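Local coordinates for phage-like element PBSX protein XepA (PDB 6I56) that has no established function and does not seem to take part in lysis of the host cell, at residues B[82-87]-B[119-124]; B[173-178]-B[274-279]; B[211-216]-B[239-244]. One frame throughout, in Å; residues are numbered along the deposited sequence.

All three contacts pair antiparallel strands in this helix-free chain, but they belong to two well-separated parts of it. Interaction 1 lies in a four-stranded sheet of the N-terminal half. Interactions 2 and 3 lie on the other side of the chain's centre and reach the same extensive C-terminal sheet. The centres of interactions 1 and 2 are about 52 Å apart, and those of interactions 1 and 3 about 71 Å. Interaction 3 is nested in the loop closed by interaction 2; their centres are about 21 Å apart and their nearest atoms about 8 Å. Interaction 2 also faces neighbouring subunits of the pentamer. With the function unknown, none of the contacts can be tied to an active site.

Interaction 1: B[82-87]-B[119-124]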
ATOM      1  N   LEU B  82     -14.641  32.353   1.793  1.00 53.67           N
ATOM      2  CA  LEU B  82     -15.311  31.633   0.692  1.00 51.44           C
ATOM      3  C   LEU B  82     -16.015  30.416   1.300  1.00 51.21           C
ATOM      4  O   LEU B  82     -15.356  29.615   1.991  1.00 53.19           O
ATOM      5  CB  LEU B  82     -14.289  31.228  -0.370  1.00 49.11           C
ATOM      6  CG  LEU B  82     -14.864  30.367  -1.489  1.00 46.22           C
ATOM      7  CD1 LEU B  82     -16.048  31.045  -2.178  1.00 45.85           C
ATOM      8  CD2 LEU B  82     -13.800  29.977  -2.481  1.00 45.26           C
ATOM      9  N   PHE B  83     -17.314  30.323   1.057  1.00 51.19           N
ATOM     10  CA  PHE B  83     -18.191  29.212   1.490  1.00 49.13           C
ATOM     11  C   PHE B  83     -18.636  28.432   0.255  1.00 47.51           C
ATOM     12  O   PHE B  83     -19.098  29.040  -0.738  1.00 46.63           O
ATOM     13  CB  PHE B  83     -19.416  29.757   2.226  1.00 51.19           C
ATOM     14  CG  PHE B  83     -19.138  30.521   3.488  1.00 52.95           C
ATOM     15  CD1 PHE B  83     -18.925  29.853   4.689  1.00 52.24           C
ATOM     16  CD2 PHE B  83     -19.116  31.911   3.479  1.00 53.97           C
ATOM     17  CE1 PHE B  83     -18.730  30.567   5.863  1.00 55.10           C
ATOM     18  CE2 PHE B  83     -18.873  32.617   4.651  1.00 54.78           C
ATOM     19  CZ  PHE B  83     -18.688  31.945   5.843  1.00 54.65           C
ATOM     20  N   ILE B  84     -18.519  27.109   0.331  1.00 47.36           N
ATOM     21  CA  ILE B  84     -19.144  26.179  -0.640  1.00 46.55           C
ATOM     22  C   ILE B  84     -20.373  25.617   0.060  1.00 45.39           C
ATOM     23  O   ILE B  84     -20.217  25.029   1.155  1.00 43.77           O
ATOM     24  CB  ILE B  84     -18.173  25.067  -1.088  1.00 44.35           C
ATOM     25  CG1 ILE B  84     -16.923  25.691  -1.727  1.00 46.95           C
ATOM     26  CG2 ILE B  84     -18.889  24.091  -2.005  1.00 41.46           C
ATOM     27  CD1 ILE B  84     -15.944  24.695  -2.337  1.00 47.09           C
ATOM     28  N   GLU B  85     -21.544  25.809  -0.542  1.00 45.14           N
ATOM     29  CA  GLU B  85     -22.803  25.443   0.131  1.00 44.19           C
ATOM     30  C   GLU B  85     -23.658  24.564  -0.776  1.00 43.53           C
ATOM     31  O   GLU B  85     -23.481  24.573  -2.007  1.00 40.56           O
ATOM     32  CB  GLU B  85     -23.484  26.735   0.522  1.00 46.96           C
ATOM     33  CG  GLU B  85     -22.552  27.699   1.226  1.00 46.43           C
ATOM     34  CD  GLU B  85     -23.274  28.783   2.004  1.00 48.02           C
ATOM     35  OE1 GLU B  85     -23.938  29.604   1.342  1.00 48.02           O
ATOM     36  OE2 GLU B  85     -23.168  28.791   3.241  1.00 49.60           O
ATOM     37  N   GLU B  86     -24.577  23.848  -0.146  1.00 44.64           N
ATOM     38  CA  GLU B  86     -25.453  22.851  -0.804  1.00 44.76           C
ATOM     39  C   GLU B  86     -26.883  23.014  -0.303  1.00 43.81           C
ATOM     40  O   GLU B  86     -27.070  23.440   0.855  1.00 44.30           O
ATOM     41  CB  GLU B  86     -24.917  21.447  -0.537  1.00 44.45           C
ATOM     42  CG  GLU B  86     -23.592  21.218  -1.210  1.00 43.89           C
ATOM     43  CD  GLU B  86     -23.142  19.797  -1.029  1.00 45.57           C
ATOM     44  OE1 GLU B  86     -22.147  19.704  -0.337  1.00 45.58           O
ATOM     45  OE2 GLU B  86     -23.848  18.849  -1.521  1.00 45.60           O
ATOM     46  N   SER B  87     -27.842  22.679  -1.153  1.00 43.04           N
ATOM     47  CA  SER B  87     -29.288  22.779  -0.834  1.00 45.16           C
ATOM     48  C   SER B  87     -30.033  21.695  -1.607  1.00 46.04           C
ATOM     49  O   SER B  87     -29.704  21.491  -2.777  1.00 48.23           O
ATOM     50  CB  SER B  87     -29.810  24.158  -1.140  1.00 43.16           C
ATOM     51  OG  SER B  87     -31.199  24.214  -0.882  1.00 43.73           O
ATOM     52  N   TYR B 119     -25.750  23.436  -5.605  1.00 40.26           N
ATOM     53  CA  TYR B 119     -24.499  23.953  -5.011  1.00 41.76           C
ATOM     54  C   TYR B 119     -24.411  25.458  -5.308  1.00 42.71           C
ATOM     55  O   TYR B 119     -25.010  25.986  -6.286  1.00 41.50           O
ATOM     56  CB  TYR B 119     -23.268  23.180  -5.524  1.00 42.22           C
ATOM     57  CG  TYR B 119     -23.031  23.236  -7.011  1.00 40.70           C
ATOM     58  CD1 TYR B 119     -23.655  22.357  -7.874  1.00 40.97           C
ATOM     59  CD2 TYR B 119     -22.182  24.169  -7.564  1.00 42.45           C
ATOM     60  CE1 TYR B 119     -23.472  22.412  -9.246  1.00 39.56           C
ATOM     61  CE2 TYR B 119     -21.944  24.210  -8.932  1.00 42.45           C
ATOM     62  CZ  TYR B 119     -22.588  23.329  -9.780  1.00 40.26           C
ATOM     63  OH  TYR B 119     -22.398  23.427 -11.128  1.00 37.97           O
ATOM     64  N   ARG B 120     -23.651  26.151  -4.471  1.00 44.10           N
ATOM     65  CA  ARG B 120     -23.285  27.557  -4.741  1.00 43.68           C
ATOM     66  C   ARG B 120     -21.995  27.923  -4.016  1.00 42.68           C
ATOM     67  O   ARG B 120     -21.634  27.268  -3.023  1.00 41.09           O
ATOM     68  CB  ARG B 120     -24.429  28.487  -4.325  1.00 45.31           C
ATOM     69  CG  ARG B 120     -24.487  28.771  -2.829  1.00 46.65           C
ATOM     70  CD  ARG B 120     -25.582  29.766  -2.499  1.00 47.75           C
ATOM     71  NE  ARG B 120     -25.630  29.968  -1.059  1.00 48.44           N
ATOM     72  CZ  ARG B 120     -26.540  30.704  -0.425  1.00 49.10           C
ATOM     73  NH1 ARG B 120     -27.496  31.314  -1.118  1.00 49.49           N
ATOM     74  NH2 ARG B 120     -26.479  30.822   0.885  1.00 48.88           N
ATOM     75  N   PHE B 121     -21.363  28.983  -4.501  1.00 42.42           N
ATOM     76  CA  PHE B 121     -20.341  29.717  -3.733  1.00 45.39           C
ATOM     77  C   PHE B 121     -21.007  30.952  -3.127  1.00 47.86           C
ATOM     78  O   PHE B 121     -21.875  31.586  -3.799  1.00 51.78           O
ATOM     79  CB  PHE B 121     -19.167  30.127  -4.617  1.00 45.56           C
ATOM     80  CG  PHE B 121     -18.243  29.014  -5.042  1.00 46.23           C
ATOM     81  CD1 PHE B 121     -18.486  27.686  -4.717  1.00 45.67           C
ATOM     82  CD2 PHE B 121     -17.150  29.303  -5.834  1.00 46.08           C
ATOM     83  CE1 PHE B 121     -17.651  26.680  -5.161  1.00 45.03           C
ATOM     84  CE2 PHE B 121     -16.312  28.292  -6.264  1.00 46.89           C
ATOM     85  CZ  PHE B 121     -16.556  26.985  -5.921  1.00 45.72           C
ATOM     86  N   ARG B 122     -20.630  31.262  -1.889  1.00 46.61           N
ATOM     87  CA  ARG B 122     -20.964  32.520  -1.203  1.00 48.37           C
ATOM     88  C   ARG B 122     -19.655  33.083  -0.655  1.00 50.15           C
ATOM     89  O   ARG B 122     -18.937  32.342  -0.003  1.00 52.08           O
ATOM     90  CB  ARG B 122     -22.026  32.275  -0.120  1.00 48.83           C
ATOM     91  CG  ARG B 122     -22.502  33.525   0.602  1.00 48.69           C
ATOM     92  CD  ARG B 122     -23.745  33.264   1.446  1.00 49.71           C
ATOM     93  NE  ARG B 122     -23.441  32.244   2.419  1.00 49.38           N
ATOM     94  CZ  ARG B 122     -22.929  32.463   3.618  1.00 50.41           C
ATOM     95  NH1 ARG B 122     -22.695  33.692   4.041  1.00 52.95           N
ATOM     96  NH2 ARG B 122     -22.620  31.436   4.394  1.00 49.60           N
ATOM     97  N   TYR B 123     -19.346  34.340  -0.964  1.00 53.79           N
ATOM     98  CA  TYR B 123     -18.110  35.005  -0.507  1.00 52.60           C
ATOM     99  C   TYR B 123     -18.505  36.192   0.371  1.00 56.54           C
ATOM    100  O   TYR B 123     -19.243  37.070  -0.104  1.00 57.34           O
ATOM    101  CB  TYR B 123     -17.264  35.490  -1.679  1.00 52.86           C
ATOM    102  CG  TYR B 123     -15.900  35.974  -1.246  1.00 54.66           C
ATOM    103  CD1 TYR B 123     -15.715  37.259  -0.749  1.00 54.50           C
ATOM    104  CD2 TYR B 123     -14.803  35.118  -1.282  1.00 52.35           C
ATOM    105  CE1 TYR B 123     -14.467  37.687  -0.325  1.00 55.94           C
ATOM    106  CE2 TYR B 123     -13.553  35.530  -0.863  1.00 53.13           C
ATOM    107  CZ  TYR B 123     -13.386  36.823  -0.383  1.00 54.57           C
ATOM    108  OH  TYR B 123     -12.160  37.221   0.044  1.00 53.07           O
ATOM    109  N   VAL B 124     -18.014  36.242   1.605  1.00 57.62           N
ATOM    110  CA  VAL B 124     -18.298  37.390   2.497  1.00 60.08           C
ATOM    111  C   VAL B 124     -16.990  38.147   2.683  1.00 60.64           C
ATOM    112  O   VAL B 124     -16.039  37.576   3.267  1.00 57.84           O
ATOM    113  CB  VAL B 124     -18.971  36.990   3.828  1.00 63.68           C
ATOM    114  CG1 VAL B 124     -20.222  36.140   3.575  1.00 59.70           C
ATOM    115  CG2 VAL B 124     -18.019  36.288   4.787  1.00 66.47           C
TER
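Glu-85 receives two arginines of the facing strand, Arg-120 and Arg-122; these and Phe-83 are partly exposed, whereas Glu-85 between them is buried. Its OE1 takes three donors: NE of Arg-122 at 2.9 Å, and NH2 and NE of Arg-120, at 2.9 and 3.0 Å, which close on this one oxygen side-on. The Arg-122 guanidinium, standing at 41° to the carboxylate, also gives NH2 to OE2 (2.9 Å), an oxygen that Thr-95 binds as well. So many donors should stabilise the ionised carboxylate and fix its rotation. Arg-122 leaves its backbone with CG opposite N (chi1 -177°) and folds at chi3, which lays the guanidinium nearly flat on Phe-83, off-centre, with CZ 4.3 Å from the ring centroid. Val-124 CG2 touches the edge of the same ring.

The backbones of the two central strands of a four-stranded antiparallel sheet run behind these side chains; facing a second such sheet, it forms a beta-sandwich.

On the reverse face, Leu-82, Ile-84, Phe-121 and Tyr-123 pack tightly against strands 69-76 and 133-140 of that second sheet. Ile-84 runs alongside Phe-121, CG1 3.6 Å from CE1. Leu-82 touches Phe-121 CB with CD1 at 4.1 Å and sets its own CB against Tyr-123. Branched aliphatics and flat rings suit this layer; buried Glu-86, on the same face, is bonded to Thr-96, Ser-115 N and Lys-116 N.

Interaction 2: B[173-178]-B[274-279]; sequences RKTFDF and KGTAVS
Backbone hydrogen bonds between Phe-176 and Ala-277 and between Phe-178 and Gly-275 join the two segments as antiparallel strands. Beyond them, Ser-279 N still bonds to Lys-174 O, but in the return bond the hydroxyl OG of Ser-279, the last residue of the chain, takes the place of a carbonyl and accepts from Lys-174 N at 2.8 Å.

One side-chain hydrogen bond is added: Thr-276 OG1 donates to Asp-177 OD1 at 2.8 Å, coming from above the carboxylate plane. The other oxygen, OD2, makes a salt bridge to Lys-257 of a second subunit.

Among the carbon contacts, Phe-176 takes a chi1 of 62° that swings its ring across to its partner, so that Ala-277 CB makes a CH-pi contact over one ring face, 3.9 Å from the centroid; a methyl is small enough to fit there. The methyls of Thr-175 and Thr-276 meet tightly, CG2 to CG2 at 3.5 Å. Arg-173, bent at chi3, brings its aliphatic CD to 3.4 Å from Val-278 CG1; its buried NE has no partner, whereas NH1 bonds to Gly-197 O of the second subunit.

Strand 271-278 pairs with both 175-179 and 200-206, an antiparallel beta-sheet in which the chain's last strand returns beside 175-179, the first strand in sequence of the same sheet, along a subunit interface.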
ATOM      1  N   ARG B 173       0.715  -7.305  19.755  1.00 54.46           N
ATOM      2  CA  ARG B 173       0.051  -8.093  20.827  1.00 54.85           C
ATOM      3  C   ARG B 173      -1.465  -8.093  20.589  1.00 53.31           C
ATOM      4  O   ARG B 173      -2.026  -7.048  20.281  1.00 52.60           O
ATOM      5  CB  ARG B 173       0.431  -7.609  22.230  1.00 58.65           C
ATOM      6  CG  ARG B 173      -0.332  -8.353  23.328  1.00 65.76           C
ATOM      7  CD  ARG B 173       0.309  -8.474  24.729  1.00 69.03           C
ATOM      8  NE  ARG B 173       1.623  -9.119  24.712  1.00 72.69           N
ATOM      9  CZ  ARG B 173       2.800  -8.490  24.686  1.00 70.62           C
ATOM     10  NH1 ARG B 173       2.882  -7.169  24.694  1.00 68.60           N
ATOM     11  NH2 ARG B 173       3.902  -9.212  24.695  1.00 71.46           N
ATOM     12  N   LYS B 174      -2.114  -9.232  20.714  1.00 52.40           N
ATOM     13  CA  LYS B 174      -3.596  -9.295  20.753  1.00 54.43           C
ATOM     14  C   LYS B 174      -3.992  -9.979  22.060  1.00 50.04           C
ATOM     15  O   LYS B 174      -3.227 -10.795  22.571  1.00 44.79           O
ATOM     16  CB  LYS B 174      -4.178  -9.962  19.504  1.00 59.75           C
ATOM     17  CG  LYS B 174      -4.599 -11.410  19.633  1.00 63.08           C
ATOM     18  CD  LYS B 174      -5.121 -11.960  18.316  1.00 69.18           C
ATOM     19  CE  LYS B 174      -4.204 -12.973  17.631  1.00 75.09           C
ATOM     20  NZ  LYS B 174      -4.048 -12.716  16.165  1.00 80.17           N
ATOM     21  N   THR B 175      -5.178  -9.633  22.541  1.00 50.76           N
ATOM     22  CA  THR B 175      -5.769 -10.060  23.821  1.00 53.07           C
ATOM     23  C   THR B 175      -7.154 -10.602  23.528  1.00 52.64           C
ATOM     24  O   THR B 175      -7.841  -9.958  22.790  1.00 52.14           O
ATOM     25  CB  THR B 175      -5.825  -8.863  24.769  1.00 57.43           C
ATOM     26  OG1 THR B 175      -4.455  -8.604  25.095  1.00 64.28           O
ATOM     27  CG2 THR B 175      -6.625  -9.112  26.022  1.00 57.39           C
ATOM     28  N   PHE B 176      -7.561 -11.729  24.097  1.00 51.89           N
ATOM     29  CA  PHE B 176      -9.002 -12.082  24.063  1.00 51.57           C
ATOM     30  C   PHE B 176      -9.373 -12.820  25.328  1.00 47.89           C
ATOM     31  O   PHE B 176      -8.552 -13.562  25.877  1.00 49.05           O
ATOM     32  CB  PHE B 176      -9.384 -12.834  22.786  1.00 54.38           C
ATOM     33  CG  PHE B 176      -8.700 -14.154  22.570  1.00 54.38           C
ATOM     34  CD1 PHE B 176      -7.445 -14.218  21.971  1.00 58.12           C
ATOM     35  CD2 PHE B 176      -9.348 -15.327  22.897  1.00 53.85           C
ATOM     36  CE1 PHE B 176      -6.819 -15.443  21.726  1.00 58.31           C
ATOM     37  CE2 PHE B 176      -8.714 -16.546  22.684  1.00 60.48           C
ATOM     38  CZ  PHE B 176      -7.448 -16.607  22.099  1.00 58.96           C
ATOM     39  N   ASP B 177     -10.598 -12.583  25.772  1.00 46.34           N
ATOM     40  CA  ASP B 177     -11.144 -13.217  26.994  1.00 45.53           C
ATOM     41  C   ASP B 177     -11.869 -14.476  26.548  1.00 43.45           C
ATOM     42  O   ASP B 177     -12.298 -14.560  25.404  1.00 43.20           O
ATOM     43  CB  ASP B 177     -12.043 -12.241  27.749  1.00 49.06           C
ATOM     44  CG  ASP B 177     -11.320 -10.984  28.217  1.00 48.74           C
ATOM     45  OD1 ASP B 177     -10.077 -10.977  28.311  1.00 46.78           O
ATOM     46  OD2 ASP B 177     -12.023 -10.027  28.477  1.00 51.95           O
ATOM     47  N   PHE B 178     -11.931 -15.459  27.419  1.00 41.42           N
ATOM     48  CA  PHE B 178     -12.544 -16.761  27.094  1.00 42.57           C
ATOM     49  C   PHE B 178     -13.249 -17.262  28.338  1.00 42.07           C
ATOM     50  O   PHE B 178     -12.690 -17.123  29.433  1.00 42.76           O
ATOM     51  CB  PHE B 178     -11.468 -17.728  26.585  1.00 42.88           C
ATOM     52  CG  PHE B 178     -12.045 -18.992  26.034  1.00 43.32           C
ATOM     53  CD1 PHE B 178     -12.631 -19.006  24.772  1.00 44.11           C
ATOM     54  CD2 PHE B 178     -12.115 -20.129  26.831  1.00 42.37           C
ATOM     55  CE1 PHE B 178     -13.293 -20.136  24.320  1.00 43.09           C
ATOM     56  CE2 PHE B 178     -12.749 -21.268  26.355  1.00 41.85           C
ATOM     57  CZ  PHE B 178     -13.335 -21.268  25.109  1.00 43.44           C
ATOM     58  N   LYS B 274     -12.606 -18.369  33.928  1.00 39.02           N
ATOM     59  CA  LYS B 274     -12.525 -17.420  32.802  1.00 40.32           C
ATOM     60  C   LYS B 274     -11.109 -16.907  32.719  1.00 41.98           C
ATOM     61  O   LYS B 274     -10.384 -16.898  33.759  1.00 41.36           O
ATOM     62  CB  LYS B 274     -13.474 -16.247  32.988  1.00 42.40           C
ATOM     63  CG  LYS B 274     -14.941 -16.635  32.908  1.00 43.95           C
ATOM     64  CD  LYS B 274     -15.853 -15.451  33.015  1.00 45.45           C
ATOM     65  CE  LYS B 274     -17.281 -15.867  33.191  1.00 48.06           C
ATOM     66  NZ  LYS B 274     -18.169 -14.708  33.104  1.00 49.85           N
ATOM     67  N   GLY B 275     -10.676 -16.590  31.502  1.00 42.01           N
ATOM     68  CA  GLY B 275      -9.285 -16.172  31.336  1.00 40.81           C
ATOM     69  C   GLY B 275      -9.107 -15.196  30.218  1.00 40.10           C
ATOM     70  O   GLY B 275     -10.056 -14.941  29.463  1.00 43.83           O
ATOM     71  N   THR B 276      -7.876 -14.741  30.089  1.00 36.90           N
ATOM     72  CA  THR B 276      -7.439 -13.845  29.024  1.00 39.37           C
ATOM     73  C   THR B 276      -6.206 -14.492  28.393  1.00 39.88           C
ATOM     74  O   THR B 276      -5.244 -14.788  29.146  1.00 38.03           O
ATOM     75  CB  THR B 276      -7.167 -12.452  29.619  1.00 41.63           C
ATOM     76  OG1 THR B 276      -8.375 -11.978  30.235  1.00 42.59           O
ATOM     77  CG2 THR B 276      -6.677 -11.471  28.579  1.00 43.06           C
ATOM     78  N   ALA B 277      -6.243 -14.693  27.073  1.00 40.27           N
ATOM     79  CA  ALA B 277      -5.114 -15.193  26.263  1.00 41.05           C
ATOM     80  C   ALA B 277      -4.437 -14.005  25.591  1.00 42.64           C
ATOM     81  O   ALA B 277      -5.141 -13.128  25.071  1.00 43.11           O
ATOM     82  CB  ALA B 277      -5.599 -16.179  25.235  1.00 41.76           C
ATOM     83  N   VAL B 278      -3.115 -14.019  25.563  1.00 43.98           N
ATOM     84  CA  VAL B 278      -2.279 -12.912  25.024  1.00 47.66           C
ATOM     85  C   VAL B 278      -1.235 -13.513  24.068  1.00 46.57           C
ATOM     86  O   VAL B 278      -0.712 -14.590  24.361  1.00 43.80           O
ATOM     87  CB  VAL B 278      -1.702 -12.214  26.267  1.00 50.53           C
ATOM     88  CG1 VAL B 278      -0.400 -11.516  25.981  1.00 56.24           C
ATOM     89  CG2 VAL B 278      -2.745 -11.240  26.837  1.00 53.63           C
ATOM     90  N   SER B 279      -1.016 -12.861  22.951  1.00 49.48           N
ATOM     91  CA  SER B 279      -0.057 -13.229  21.892  1.00 56.70           C
ATOM     92  C   SER B 279       1.323 -12.589  22.153  1.00 58.27           C
ATOM     93  O   SER B 279       1.807 -12.659  23.279  1.00 57.96           O
ATOM     94  CB  SER B 279      -0.618 -12.754  20.597  1.00 60.54           C
ATOM     95  OG  SER B 279      -0.312 -11.384  20.466  1.00 61.83           O
TER

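Interaction 3: B[211-216]-B[239-244]; sequences MSEVKF and ASSTLG
Phe-216 turns the flat of its ring to the backbone of the facing segment, where Ser-241 CA makes a CH-pi contact over the ring centre, 3.9 Å from the centroid; the small side chain of serine leaves this CA accessible. The ring's edge points at Ala-239 O, which lies in its plane 3.4 Å from CD2, where the slightly positive ring hydrogens suit a carbonyl oxygen. Chi1 of -47° places CG anti to the carbonyl carbon and tips the ring over the neighbouring chain. Thr-242 serves twice: its methyl CG2 approaches CZ obliquely at 3.9 Å, while its hydroxyl OG1 accepts from Gly-244 N at 2.9 Å, an ST turn, and also bonds to Glu-247.

On the other side of the sheet, Glu-213 runs out extended and passes Leu-243 at an angle, CB to CD2 3.6 Å. Ser-241 OG lies beside it, tied to Glu-213 OE2 by one water and to Lys-215 NZ by another.

The direct hydrogen bonds across the contact are all backbone ones, two between Val-214 and Thr-242 and one from Phe-216 N to Ser-240 O. Water bridges both ends, joining Lys-215 NZ to Ser-240 O at one and, at the other, Ser-212 OG to Thr-242 O and Gly-244 O and Ser-212 N to Leu-243 O, which implies a short pairing extended through solvent.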
ATOM      1  N   MET B 211     -16.505 -26.443  47.667  1.00 50.80           N
ATOM      2  CA  MET B 211     -15.440 -27.377  47.244  1.00 51.31           C
ATOM      3  C   MET B 211     -15.528 -27.498  45.733  1.00 47.97           C
ATOM      4  O   MET B 211     -16.626 -27.480  45.168  1.00 48.13           O
ATOM      5  CB  MET B 211     -15.587 -28.779  47.852  1.00 55.93           C
ATOM      6  CG  MET B 211     -15.587 -28.844  49.400  1.00 59.54           C
ATOM      7  SD  MET B 211     -13.975 -28.527  50.241  1.00 61.78           S
ATOM      8  CE  MET B 211     -14.470 -27.367  51.522  1.00 62.39           C
ATOM      9  N   SER B 212     -14.366 -27.608  45.122  1.00 45.51           N
ATOM     10  CA  SER B 212     -14.216 -27.755  43.663  1.00 43.98           C
ATOM     11  C   SER B 212     -12.789 -28.212  43.381  1.00 42.97           C
ATOM     12  O   SER B 212     -11.889 -27.969  44.219  1.00 42.34           O
ATOM     13  CB  SER B 212     -14.568 -26.473  42.932  1.00 44.28           C
ATOM     14  OG  SER B 212     -13.699 -25.391  43.292  1.00 41.54           O
ATOM     15  N   GLU B 213     -12.631 -28.945  42.285  1.00 41.94           N
ATOM     16  CA  GLU B 213     -11.312 -29.276  41.725  1.00 42.20           C
ATOM     17  C   GLU B 213     -11.353 -28.872  40.260  1.00 40.88           C
ATOM     18  O   GLU B 213     -12.250 -29.349  39.549  1.00 41.15           O
ATOM     19  CB  GLU B 213     -10.953 -30.752  41.900  1.00 43.44           C
ATOM     20  CG  GLU B 213      -9.584 -31.035  41.358  1.00 45.30           C
ATOM     21  CD  GLU B 213      -9.061 -32.443  41.519  1.00 50.24           C
ATOM     22  OE1 GLU B 213      -9.814 -33.275  41.937  1.00 50.63           O
ATOM     23  OE2 GLU B 213      -7.915 -32.689  41.143  1.00 56.55           O
ATOM     24  N   VAL B 214     -10.415 -28.027  39.862  1.00 39.78           N
ATOM     25  CA  VAL B 214     -10.146 -27.682  38.441  1.00 41.45           C
ATOM     26  C   VAL B 214      -8.828 -28.328  38.004  1.00 40.33           C
ATOM     27  O   VAL B 214      -7.807 -28.125  38.682  1.00 40.06           O
ATOM     28  CB  VAL B 214     -10.139 -26.163  38.237  1.00 39.53           C
ATOM     29  CG1 VAL B 214      -9.851 -25.818  36.784  1.00 39.67           C
ATOM     30  CG2 VAL B 214     -11.486 -25.576  38.663  1.00 40.94           C
ATOM     31  N   LYS B 215      -8.869 -29.085  36.920  1.00 40.22           N
ATOM     32  CA  LYS B 215      -7.693 -29.770  36.335  1.00 41.44           C
ATOM     33  C   LYS B 215      -7.270 -29.004  35.075  1.00 39.76           C
ATOM     34  O   LYS B 215      -8.157 -28.702  34.266  1.00 38.99           O
ATOM     35  CB  LYS B 215      -8.002 -31.251  36.097  1.00 47.58           C
ATOM     36  CG  LYS B 215      -6.738 -32.093  35.992  1.00 55.36           C
ATOM     37  CD  LYS B 215      -6.862 -33.535  36.389  1.00 59.93           C
ATOM     38  CE  LYS B 215      -5.764 -34.377  35.767  1.00 62.20           C
ATOM     39  NZ  LYS B 215      -4.406 -33.822  35.977  1.00 62.60           N
ATOM     40  N   PHE B 216      -5.971 -28.713  34.932  1.00 35.93           N
ATOM     41  CA  PHE B 216      -5.440 -27.896  33.821  1.00 36.13           C
ATOM     42  C   PHE B 216      -4.986 -28.818  32.678  1.00 36.82           C
ATOM     43  O   PHE B 216      -4.126 -29.667  32.910  1.00 40.68           O
ATOM     44  CB  PHE B 216      -4.293 -27.015  34.318  1.00 36.04           C
ATOM     45  CG  PHE B 216      -4.527 -26.250  35.600  1.00 35.94           C
ATOM     46  CD1 PHE B 216      -5.786 -25.787  35.938  1.00 40.31           C
ATOM     47  CD2 PHE B 216      -3.480 -25.993  36.472  1.00 36.61           C
ATOM     48  CE1 PHE B 216      -5.968 -25.031  37.090  1.00 40.87           C
ATOM     49  CE2 PHE B 216      -3.669 -25.266  37.639  1.00 37.93           C
ATOM     50  CZ  PHE B 216      -4.904 -24.761  37.934  1.00 37.19           C
ATOM     51  N   ALA B 239       1.391 -25.880  39.767  1.00 37.40           N
ATOM     52  CA  ALA B 239       0.558 -27.099  39.880  1.00 38.52           C
ATOM     53  C   ALA B 239      -0.194 -27.343  38.584  1.00 36.81           C
ATOM     54  O   ALA B 239      -0.393 -26.376  37.815  1.00 40.66           O
ATOM     55  CB  ALA B 239      -0.418 -26.968  41.042  1.00 39.29           C
ATOM     56  N   SER B 240      -0.686 -28.558  38.400  1.00 36.34           N
ATOM     57  CA  SER B 240      -1.465 -28.971  37.203  1.00 36.34           C
ATOM     58  C   SER B 240      -2.952 -29.081  37.575  1.00 36.52           C
ATOM     59  O   SER B 240      -3.774 -29.457  36.714  1.00 38.08           O
ATOM     60  CB  SER B 240      -0.944 -30.272  36.660  1.00 37.36           C
ATOM     61  OG  SER B 240      -1.035 -31.228  37.682  1.00 40.28           O
ATOM     62  N   SER B 241      -3.311 -28.714  38.801  1.00 35.84           N
ATOM     63  CA  SER B 241      -4.736 -28.607  39.190  1.00 36.66           C
ATOM     64  C   SER B 241      -4.829 -27.789  40.475  1.00 36.72           C
ATOM     65  O   SER B 241      -3.748 -27.499  41.057  1.00 36.61           O
ATOM     66  CB  SER B 241      -5.310 -30.008  39.357  1.00 38.14           C
ATOM     67  OG  SER B 241      -4.753 -30.612  40.480  1.00 39.50           O
ATOM     68  N   THR B 242      -6.049 -27.413  40.873  1.00 37.08           N
ATOM     69  CA  THR B 242      -6.321 -26.665  42.123  1.00 36.59           C
ATOM     70  C   THR B 242      -7.658 -27.095  42.761  1.00 38.81           C
ATOM     71  O   THR B 242      -8.627 -27.341  42.043  1.00 40.82           O
ATOM     72  CB  THR B 242      -6.294 -25.161  41.891  1.00 35.25           C
ATOM     73  OG1 THR B 242      -6.428 -24.500  43.151  1.00 36.08           O
ATOM     74  CG2 THR B 242      -7.403 -24.704  40.967  1.00 36.22           C
ATOM     75  N   LEU B 243      -7.679 -27.119  44.092  1.00 39.44           N
ATOM     76  CA  LEU B 243      -8.855 -27.316  44.955  1.00 40.27           C
ATOM     77  C   LEU B 243      -9.358 -25.942  45.419  1.00 40.58           C
ATOM     78  O   LEU B 243     -10.376 -25.879  46.177  1.00 38.82           O
ATOM     79  CB  LEU B 243      -8.449 -28.198  46.130  1.00 42.35           C
ATOM     80  CG  LEU B 243      -8.001 -29.624  45.758  1.00 44.53           C
ATOM     81  CD1 LEU B 243      -7.634 -30.409  46.992  1.00 46.89           C
ATOM     82  CD2 LEU B 243      -9.085 -30.397  45.009  1.00 46.49           C
ATOM     83  N   GLY B 244      -8.689 -24.858  44.997  1.00 39.98           N
ATOM     84  CA  GLY B 244      -8.927 -23.519  45.551  1.00 37.02           C
ATOM     85  C   GLY B 244      -9.758 -22.659  44.627  1.00 37.45           C
ATOM     86  O   GLY B 244     -10.146 -23.111  43.498  1.00 39.37           O
TER
HETATM   87  O   HOH W   1     -11.151 -25.481  42.485  1.00 45.36           O
HETATM   88  O   HOH W   2     -12.053 -27.762  47.043  1.00 45.76           O
HETATM   89  O   HOH W   3      -6.144 -30.733  42.745  1.00 39.12           O
HETATM   90  O   HOH W   4      -3.632 -31.488  34.802  1.00 44.03           O
HETATM   91  O   HOH W   5      -3.995 -33.409  38.955  1.00 57.10           O